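Local coordinates for protein collagen adhesin (Staphylococcus aureus, PDB 2F68) that probably binds collagen at the staphylococcal cell surface, closing its two extracellular domains around the ligand in a 'collagen hug', at residues N211-Q216 with K224-S229. Sequence-based numbering, arbitrary orientation.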
loop_
_atom_site.group_PDB
_atom_site.type_symbol
_atom_site.label_atom_id
_atom_site.label_comp_id
_atom_site.label_asym_id
_atom_site.label_seq_id
_atom_site.Cartn_x
_atom_site.Cartn_y
_atom_site.Cartn_z
ATOM N N ASN A 211 -13.268 19.420 13.200
ATOM C CA ASN A 211 -13.931 18.186 13.636
ATOM C C ASN A 211 -13.633 16.995 12.726
ATOM O O ASN A 211 -13.396 17.162 11.527
ATOM C CB ASN A 211 -15.448 18.389 13.746
ATOM C CG ASN A 211 -15.880 18.887 15.116
ATOM O OD1 ASN A 211 -16.592 19.884 15.228
ATOM N ND2 ASN A 211 -15.450 18.193 16.166
ATOM N N TYR A 212 -13.649 15.798 13.308
ATOM C CA TYR A 212 -13.438 14.558 12.565
ATOM C C TYR A 212 -14.707 13.708 12.576
ATOM O O TYR A 212 -15.174 13.283 13.636
ATOM C CB TYR A 212 -12.249 13.780 13.143
ATOM C CG TYR A 212 -11.910 12.497 12.410
ATOM C CD1 TYR A 212 -11.370 12.525 11.124
ATOM C CD2 TYR A 212 -12.113 11.255 13.012
ATOM C CE1 TYR A 212 -11.053 11.348 10.449
ATOM C CE2 TYR A 212 -11.796 10.073 12.347
ATOM C CZ TYR A 212 -11.268 10.127 11.067
ATOM O OH TYR A 212 -10.954 8.961 10.406
ATOM N N TYR A 213 -15.261 13.475 11.389
ATOM C CA TYR A 213 -16.506 12.722 11.239
ATOM C C TYR A 213 -16.225 11.338 10.665
ATOM O O TYR A 213 -15.775 11.214 9.526
ATOM C CB TYR A 213 -17.493 13.485 10.346
ATOM C CG TYR A 213 -17.747 14.914 10.780
ATOM C CD1 TYR A 213 -18.712 15.210 11.743
ATOM C CD2 TYR A 213 -17.022 15.970 10.227
ATOM C CE1 TYR A 213 -18.947 16.522 12.146
ATOM C CE2 TYR A 213 -17.249 17.285 10.623
ATOM C CZ TYR A 213 -18.213 17.553 11.582
ATOM O OH TYR A 213 -18.439 18.851 11.976
ATOM N N SER A 214 -16.492 10.305 11.462
ATOM C CA SER A 214 -16.216 8.923 11.068
ATOM C C SER A 214 -17.364 7.976 11.418
ATOM O O SER A 214 -18.245 8.317 12.211
ATOM C CB SER A 214 -14.917 8.435 11.715
ATOM O OG SER A 214 -14.566 7.142 11.253
ATOM N N GLY A 215 -17.341 6.787 10.818
ATOM C CA GLY A 215 -18.339 5.754 11.087
ATOM C C GLY A 215 -19.427 5.671 10.034
ATOM O O GLY A 215 -19.238 6.103 8.894
ATOM N N GLN A 216 -20.567 5.107 10.424
ATOM C CA GLN A 216 -21.718 4.964 9.536
ATOM C C GLN A 216 -22.472 6.286 9.385
ATOM O O GLN A 216 -23.065 6.555 8.338
ATOM C CB GLN A 216 -22.657 3.867 10.056
ATOM C CG GLN A 216 -23.702 3.379 9.051
ATOM C CD GLN A 216 -23.100 2.619 7.876
ATOM O OE1 GLN A 216 -22.171 1.826 8.040
ATOM N NE2 GLN A 216 -23.638 2.854 6.686
ATOM N N LYS A 224 -25.208 17.789 8.656
ATOM C CA LYS A 224 -25.940 18.468 9.727
ATOM C C LYS A 224 -25.131 19.615 10.331
ATOM O O LYS A 224 -25.677 20.685 10.608
ATOM C CB LYS A 224 -26.354 17.479 10.820
ATOM C CG LYS A 224 -27.586 16.652 10.481
ATOM C CD LYS A 224 -27.925 15.683 11.604
ATOM C CE LYS A 224 -29.152 14.843 11.272
ATOM N NZ LYS A 224 -30.411 15.642 11.268
ATOM N N ALA A 225 -23.835 19.383 10.536
ATOM C CA ALA A 225 -22.931 20.399 11.075
ATOM C C ALA A 225 -22.637 21.493 10.050
ATOM O O ALA A 225 -22.414 22.650 10.413
ATOM C CB ALA A 225 -21.639 19.761 11.558
ATOM N N PHE A 226 -22.637 21.113 8.774
ATOM C CA PHE A 226 -22.463 22.058 7.676
ATOM C C PHE A 226 -23.706 22.047 6.780
ATOM O O PHE A 226 -23.791 21.244 5.848
ATOM C CB PHE A 226 -21.206 21.725 6.860
ATOM C CG PHE A 226 -19.946 21.634 7.681
ATOM C CD1 PHE A 226 -19.259 22.783 8.056
ATOM C CD2 PHE A 226 -19.440 20.396 8.066
ATOM C CE1 PHE A 226 -18.092 22.702 8.812
ATOM C CE2 PHE A 226 -18.273 20.305 8.822
ATOM C CZ PHE A 226 -17.598 21.461 9.195
ATOM N N PRO A 227 -24.687 22.927 7.074
ATOM C CA PRO A 227 -25.894 23.023 6.248
ATOM C C PRO A 227 -25.589 23.550 4.845
ATOM O O PRO A 227 -24.880 24.548 4.693
ATOM C CB PRO A 227 -26.778 24.009 7.021
ATOM C CG PRO A 227 -25.841 24.795 7.859
ATOM C CD PRO A 227 -24.720 23.867 8.210
ATOM N N GLY A 228 -26.122 22.869 3.834
ATOM C CA GLY A 228 -25.835 23.195 2.440
ATOM C C GLY A 228 -24.870 22.207 1.808
ATOM O O GLY A 228 -24.860 22.037 0.586
ATOM N N SER A 229 -24.059 21.560 2.645
ATOM C CA SER A 229 -23.114 20.542 2.191
ATOM C C SER A 229 -23.828 19.256 1.793
ATOM O O SER A 229 -24.842 18.889 2.392
ATOM C CB SER A 229 -22.072 20.242 3.272
ATOM O OG SER A 229 -21.254 21.368 3.527
#
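Tyr213 reaches from an edge strand of the collagen-binding domain, an immunoglobulin-like beta-sandwich, to Ala225 and Phe226 where helix 218-225 ends. The example illustrates how a sheet edge and a short connecting helix can be joined by one aromatic side chain. Strand 211-213 is one of the two outermost strands of its antiparallel sheet, bonded through the backbone of Asn211 and Tyr213 to Val205 and Ile203 of strand 194-207, and the chain then turns through Gly215 into the helix.

The tight part is small and lies at the far end of the tyrosine, where Ala225 CB and Phe226 CE2 both close on the phenol. Tyr213 CE2 meets Phe226 CE2 at 3.7 Å, and the two rings approach at a slant, without stacking. Phe226 is the first residue beyond the helix; its CG sits anti to the carbonyl carbon (chi1 -54°), and although its CB does not aim at the strand, the ring swings CE2 forward to the phenol. The buried Phe226 ring also meets the rings of Phe222 and Tyr248, so Tyr213 adds to an aromatic cluster.

Burial falls away from this inner side: Tyr213 is partly exposed, and Ala225, an exposed residue at the end of the helix, holds its CB 4.1 Å from Tyr213 CZ. Only 110 Å² is buried in all. Beyond the helix a type II turn, closed by Ser229 N to Phe226 O at 3.2 Å, leads into strand 230-234. The phenol oxygen marks the junction: Tyr213 OH lies 3.4 Å from Ala225 CB and 3.5 Å from Phe226 CE2.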